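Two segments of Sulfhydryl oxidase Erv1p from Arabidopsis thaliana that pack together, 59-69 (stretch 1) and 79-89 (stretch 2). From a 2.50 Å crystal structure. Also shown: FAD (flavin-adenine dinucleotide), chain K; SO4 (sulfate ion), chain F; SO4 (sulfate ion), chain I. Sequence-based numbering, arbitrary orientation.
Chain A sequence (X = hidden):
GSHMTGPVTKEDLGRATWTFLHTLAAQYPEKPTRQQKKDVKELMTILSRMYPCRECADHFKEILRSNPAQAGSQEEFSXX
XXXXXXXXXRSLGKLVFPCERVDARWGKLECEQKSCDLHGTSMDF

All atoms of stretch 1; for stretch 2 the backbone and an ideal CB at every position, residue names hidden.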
# COMPACT_ATOMS: atom_id res chain seq x y z
N HIS A 59 15.92 1.33 -4.63
CA HIS A 59 16.52 0.60 -3.51
C HIS A 59 15.68 -0.60 -3.13
O HIS A 59 16.21 -1.69 -2.89
CB HIS A 59 16.68 1.51 -2.30
CG HIS A 59 17.76 2.54 -2.46
ND1 HIS A 59 17.98 3.53 -1.53
CD2 HIS A 59 18.67 2.72 -3.43
CE1 HIS A 59 18.99 4.28 -1.93
NE2 HIS A 59 19.43 3.81 -3.08
N PHE A 60 14.37 -0.40 -3.07
CA PHE A 60 13.45 -1.48 -2.72
C PHE A 60 13.57 -2.58 -3.76
O PHE A 60 13.53 -3.77 -3.43
CB PHE A 60 12.01 -0.96 -2.67
CG PHE A 60 11.04 -1.93 -2.07
CD1 PHE A 60 11.11 -2.26 -0.71
CD2 PHE A 60 10.07 -2.55 -2.85
CE1 PHE A 60 10.22 -3.18 -0.15
CE2 PHE A 60 9.18 -3.46 -2.31
CZ PHE A 60 9.25 -3.78 -0.96
N LYS A 61 13.73 -2.18 -5.02
CA LYS A 61 13.87 -3.13 -6.13
C LYS A 61 15.11 -3.99 -5.89
O LYS A 61 15.06 -5.22 -6.01
CB LYS A 61 13.99 -2.34 -7.43
CG LYS A 61 13.48 -3.06 -8.67
CD LYS A 61 13.23 -2.03 -9.78
CE LYS A 61 12.40 -2.61 -10.91
NZ LYS A 61 11.89 -1.55 -11.83
N GLU A 62 16.23 -3.35 -5.55
CA GLU A 62 17.48 -4.05 -5.27
C GLU A 62 17.28 -5.01 -4.11
O GLU A 62 17.54 -6.20 -4.23
CB GLU A 62 18.58 -3.05 -4.90
CG GLU A 62 19.02 -2.13 -6.02
CD GLU A 62 19.77 -0.91 -5.51
OE1 GLU A 62 20.65 -1.07 -4.63
OE2 GLU A 62 19.49 0.21 -6.00
N ILE A 63 16.81 -4.47 -2.98
CA ILE A 63 16.56 -5.28 -1.80
C ILE A 63 15.68 -6.47 -2.12
O ILE A 63 15.93 -7.59 -1.67
CB ILE A 63 15.89 -4.44 -0.70
CG1 ILE A 63 16.85 -3.35 -0.23
CG2 ILE A 63 15.49 -5.33 0.47
CD1 ILE A 63 16.22 -2.32 0.64
N LEU A 64 14.64 -6.24 -2.91
CA LEU A 64 13.72 -7.30 -3.29
C LEU A 64 14.42 -8.36 -4.15
O LEU A 64 14.18 -9.56 -4.00
CB LEU A 64 12.53 -6.68 -4.03
CG LEU A 64 11.26 -7.53 -4.16
CD1 LEU A 64 10.78 -7.95 -2.78
CD2 LEU A 64 10.18 -6.72 -4.88
N ARG A 65 15.30 -7.92 -5.04
CA ARG A 65 16.04 -8.84 -5.91
C ARG A 65 16.84 -9.85 -5.09
O ARG A 65 16.68 -11.05 -5.25
CB ARG A 65 17.02 -8.07 -6.81
CG ARG A 65 16.38 -7.13 -7.81
CD ARG A 65 15.61 -7.89 -8.87
NE ARG A 65 15.16 -7.02 -9.95
CZ ARG A 65 14.43 -7.44 -10.98
NH1 ARG A 65 14.07 -8.71 -11.07
NH2 ARG A 65 14.06 -6.58 -11.93
N SER A 66 17.69 -9.33 -4.21
CA SER A 66 18.53 -10.16 -3.36
C SER A 66 17.85 -10.79 -2.15
O SER A 66 18.38 -11.74 -1.58
CB SER A 66 19.73 -9.36 -2.88
OG SER A 66 19.29 -8.24 -2.14
N ASN A 67 16.69 -10.27 -1.75
CA ASN A 67 15.97 -10.80 -0.59
C ASN A 67 14.48 -10.98 -0.92
O ASN A 67 13.64 -10.23 -0.43
CB ASN A 67 16.11 -9.87 0.62
CG ASN A 67 17.56 -9.54 0.94
OD1 ASN A 67 18.31 -10.38 1.45
ND2 ASN A 67 17.97 -8.32 0.62
N PRO A 68 14.14 -11.98 -1.74
CA PRO A 68 12.73 -12.19 -2.09
C PRO A 68 11.81 -12.32 -0.88
O PRO A 68 12.21 -12.84 0.17
CB PRO A 68 12.77 -13.44 -2.97
CG PRO A 68 13.99 -14.17 -2.51
CD PRO A 68 14.99 -13.06 -2.27
N ALA A 69 10.58 -11.86 -1.03
CA ALA A 69 9.59 -11.91 0.04
C ALA A 69 9.35 -13.32 0.57
O ALA A 69 9.17 -14.25 -0.20
CB ALA A 69 8.26 -11.30 -0.44
N UNK A 79 8.77 -10.89 9.77
CA UNK A 79 10.22 -10.80 9.92
C UNK A 79 10.84 -10.21 8.67
O UNK A 79 11.56 -9.22 8.72
CB UNK A 79 10.82 -12.17 10.21
N UNK A 80 10.55 -10.84 7.53
CA UNK A 80 11.09 -10.38 6.26
C UNK A 80 10.88 -8.88 6.07
O UNK A 80 11.80 -8.15 5.72
CB UNK A 80 10.45 -11.15 5.11
N UNK A 81 9.65 -8.42 6.30
CA UNK A 81 9.32 -7.01 6.13
C UNK A 81 10.13 -6.14 7.09
O UNK A 81 10.48 -5.00 6.77
CB UNK A 81 7.82 -6.78 6.35
N UNK A 82 10.44 -6.67 8.27
CA UNK A 82 11.22 -5.95 9.26
C UNK A 82 12.68 -5.86 8.82
O UNK A 82 13.33 -4.82 9.01
CB UNK A 82 11.11 -6.63 10.63
N UNK A 83 13.18 -6.93 8.21
CA UNK A 83 14.57 -6.94 7.74
C UNK A 83 14.71 -5.98 6.58
O UNK A 83 15.72 -5.28 6.46
CB UNK A 83 15.01 -8.35 7.33
N UNK A 84 13.70 -5.95 5.73
CA UNK A 84 13.73 -5.05 4.59
C UNK A 84 13.74 -3.63 5.11
O UNK A 84 14.56 -2.82 4.70
CB UNK A 84 12.54 -5.29 3.65
N UNK A 85 12.85 -3.33 6.04
CA UNK A 85 12.78 -1.99 6.61
C UNK A 85 14.13 -1.62 7.26
O UNK A 85 14.56 -0.47 7.19
CB UNK A 85 11.65 -1.91 7.63
N UNK A 86 14.80 -2.59 7.87
CA UNK A 86 16.10 -2.30 8.50
C UNK A 86 17.19 -1.95 7.50
O UNK A 86 18.04 -1.10 7.78
CB UNK A 86 16.55 -3.50 9.33
N UNK A 87 17.19 -2.59 6.34
CA UNK A 87 18.19 -2.28 5.33
C UNK A 87 18.05 -0.81 4.95
O UNK A 87 19.04 -0.12 4.73
CB UNK A 87 18.04 -3.18 4.10
N UNK A 88 16.81 -0.32 4.89
CA UNK A 88 16.58 1.08 4.56
C UNK A 88 17.05 1.92 5.75
O UNK A 88 17.78 2.90 5.57
CB UNK A 88 15.11 1.34 4.24
N UNK A 89 16.66 1.53 6.97
CA UNK A 89 17.08 2.25 8.17
C UNK A 89 18.60 2.40 8.21
O UNK A 89 19.12 3.50 8.43
CB UNK A 89 16.59 1.53 9.43
PA FAD K . 10.13 4.78 9.44
O1A FAD K . 11.37 4.13 8.93
O2A FAD K . 9.16 5.53 8.60
O5B FAD K . 9.17 4.24 10.54
C5B FAD K . 7.91 3.67 10.85
C4B FAD K . 8.01 3.60 12.35
O4B FAD K . 7.76 2.17 12.36
C3B FAD K . 9.12 3.85 13.42
O3B FAD K . 9.06 5.15 14.00
C2B FAD K . 9.01 2.69 14.30
O2B FAD K . 8.00 2.74 15.26
C1B FAD K . 8.71 1.59 13.27
N9A FAD K . 9.73 0.78 12.68
C8A FAD K . 11.09 1.00 12.36
N7A FAD K . 11.81 0.04 11.87
C5A FAD K . 10.90 -1.01 11.80
C6A FAD K . 10.97 -2.37 11.42
N6A FAD K . 12.17 -2.87 11.06
N1A FAD K . 9.82 -3.14 11.54
C2A FAD K . 8.63 -2.71 12.03
N3A FAD K . 8.57 -1.34 12.36
C4A FAD K . 9.75 -0.55 12.25
N1 FAD K . 13.76 6.99 2.15
C2 FAD K . 14.94 7.46 1.61
O2 FAD K . 15.42 8.57 1.89
N3 FAD K . 15.50 6.53 0.76
C4 FAD K . 14.96 5.25 0.47
O4 FAD K . 15.62 4.64 -0.43
C4X FAD K . 13.77 4.83 1.06
N5 FAD K . 13.07 3.62 0.75
C5X FAD K . 11.79 3.23 1.22
C6 FAD K . 11.17 2.05 0.75
C7 FAD K . 9.85 1.74 1.21
C7M FAD K . 9.20 0.48 0.61
C8 FAD K . 9.17 2.57 2.14
C8M FAD K . 7.81 2.38 2.81
C9 FAD K . 9.81 3.75 2.57
C9A FAD K . 11.08 4.18 2.12
N10 FAD K . 11.95 5.34 2.44
C10 FAD K . 13.15 5.77 1.93
C1' FAD K . 11.53 6.13 3.55
C2' FAD K . 12.00 5.80 4.93
O2' FAD K . 12.25 4.36 5.04
C3' FAD K . 11.28 6.49 6.05
O3' FAD K . 9.96 5.99 6.09
C4' FAD K . 11.41 7.94 6.49
O4' FAD K . 12.81 8.33 6.44
C5' FAD K . 10.99 8.27 7.86
O5' FAD K . 11.68 7.62 8.93
P FAD K . 11.05 7.49 10.35
O1P FAD K . 12.34 7.63 11.01
O2P FAD K . 9.89 8.37 10.66
O3P FAD K . 10.68 5.92 10.41
S SO4 F . 18.48 -6.82 10.57
O1 SO4 F . 19.20 -7.93 9.92
O2 SO4 F . 19.25 -5.58 10.41
O3 SO4 F . 17.15 -6.67 9.96
O4 SO4 F . 18.32 -7.12 12.01
S SO4 I . 21.66 3.41 -5.97
O1 SO4 I . 20.38 3.17 -6.66
O2 SO4 I . 21.42 4.11 -4.70
O3 SO4 I . 22.32 2.11 -5.70
O4 SO4 I . 22.53 4.24 -6.82

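Stretch 2 is helical throughout, and its axis crosses helix 59-66 at 133°, 10.7 Å away at closest approach. That spacing leaves room for side chains of middling size, and the loop after Ser66 brings backbone close to position 80.

Position 79 has nothing of stretch 1 near its CB, so many residues would do; it is Gln79, and it makes no contact with stretch 1.

Position 80 points toward stretch 1, but its ideal CB lies 5.1 Å from Ala69 C, so a small side chain would leave a gap. The loop after the helix offers carbonyl oxygens at Asn67 and Pro68, a flat approach along Ala69, and CD1 of Leu64. A long side chain with a donor would suit, and a broad aromatic one could use the apolar surface as well. The residue is Trp80. Its NE1 donates to Asn67 O at 2.8 Å; Pro68 O also lies close, but at a poor angle. Ala69 CA sits over one face, 3.6 Å from the centroid of the five-membered ring of Trp80, as a CH-pi contact, while Leu64 CD1 meets the ring edge at Trp80 CZ2, 3.6 Å away.

Positions 81, 82 and 83 have no part of stretch 1 within 5.5 Å of their ideal CB atoms, so it imposes little there. They are Leu81, Cys82, which is covalently bonded elsewhere in the structure, and His83, whose ND1 donates to a sulfate.

At 84 the CB points sideways, yet it lies 4.3 Å from Ile63 CG2 and 4.9 Å from Phe60 CE1. The helices are close here, which favours a compact apolar residue, perhaps Ala, Val or Ile. Val84 fills the site: its CG1 reaches Phe60 CE1 at the ring edge (3.7 Å), and its CG2 meets Ile63 CG2 (3.8 Å).

Position 85 points away from stretch 1, on the side of the FAD adenine; a long side chain with a donor could reach the phosphate, and His85 NE2 donates to FAD O1A at 2.6 Å. At 86, out of reach of stretch 1, a polar donor would suit the nearby sulfate; Asn86 ND2 donates to sulfate (chain F) O3.

Position 87 points toward Ile63, its CB 4.0 Å from Ile63 CD1. Val, Thr or Ala would fit. Thr87 sets its CG2 3.7 Å from Ile63 CD1.

Position 88 is sideways, its ideal CB 5.3 Å from Ile63 CD1, with the FAD ribityl chain beyond; a branched apolar residue could touch both. Val88 does so, its CG2 lying 4.1 Å from Ile63 CD1 and its CG1 3.2 Å from FAD O2'.

Position 89 is beyond stretch 1, where a donor would suit the adenine nitrogen; Asn89 ND2 donates to FAD N7A at 3.2 Å.

Stretch 2, residues 79-89: QWLCHVHNTVN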
# COMPACT_ATOMS: atom_id res chain seq x y z
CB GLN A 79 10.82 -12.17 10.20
CG GLN A 79 10.34 -12.82 11.49
CD GLN A 79 10.81 -12.06 12.71
OE1 GLN A 79 10.04 -11.88 13.67
NE2 GLN A 79 12.06 -11.62 12.70
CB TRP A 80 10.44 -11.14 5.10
CG TRP A 80 10.89 -10.64 3.77
CD1 TRP A 80 12.06 -10.93 3.14
CD2 TRP A 80 10.22 -9.69 2.94
NE1 TRP A 80 12.17 -10.21 1.97
CE2 TRP A 80 11.05 -9.44 1.82
CE3 TRP A 80 8.99 -9.02 3.03
CZ2 TRP A 80 10.69 -8.55 0.81
CZ3 TRP A 80 8.64 -8.13 2.03
CH2 TRP A 80 9.49 -7.90 0.93
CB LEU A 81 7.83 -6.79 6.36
CG LEU A 81 7.22 -5.49 5.81
CD1 LEU A 81 7.57 -5.32 4.34
CD2 LEU A 81 5.72 -5.54 6.00
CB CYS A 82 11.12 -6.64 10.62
SG CYS A 82 12.22 -5.97 11.92
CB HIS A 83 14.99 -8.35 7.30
CG HIS A 83 15.03 -9.35 8.41
ND1 HIS A 83 15.81 -9.18 9.53
CD2 HIS A 83 14.31 -10.48 8.62
CE1 HIS A 83 15.58 -10.16 10.38
NE2 HIS A 83 14.67 -10.96 9.86
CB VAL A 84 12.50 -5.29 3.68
CG1 VAL A 84 12.26 -4.08 2.78
CG2 VAL A 84 12.74 -6.54 2.84
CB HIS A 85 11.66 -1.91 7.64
CG HIS A 85 11.29 -0.52 8.04
ND1 HIS A 85 10.19 -0.24 8.83
CD2 HIS A 85 11.86 0.67 7.76
CE1 HIS A 85 10.10 1.07 9.00
NE2 HIS A 85 11.10 1.65 8.36
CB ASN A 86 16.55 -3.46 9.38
CG ASN A 86 15.91 -3.43 10.74
OD1 ASN A 86 15.64 -2.36 11.27
ND2 ASN A 86 15.68 -4.59 11.33
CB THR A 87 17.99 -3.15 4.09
OG1 THR A 87 18.13 -4.53 4.46
CG2 THR A 87 19.00 -2.81 3.02
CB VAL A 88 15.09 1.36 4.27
CG1 VAL A 88 14.89 2.84 3.99
CG2 VAL A 88 14.64 0.54 3.06
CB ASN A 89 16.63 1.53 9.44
CG ASN A 89 15.14 1.64 9.69
OD1 ASN A 89 14.49 2.60 9.28
ND2 ASN A 89 14.59 0.66 10.39
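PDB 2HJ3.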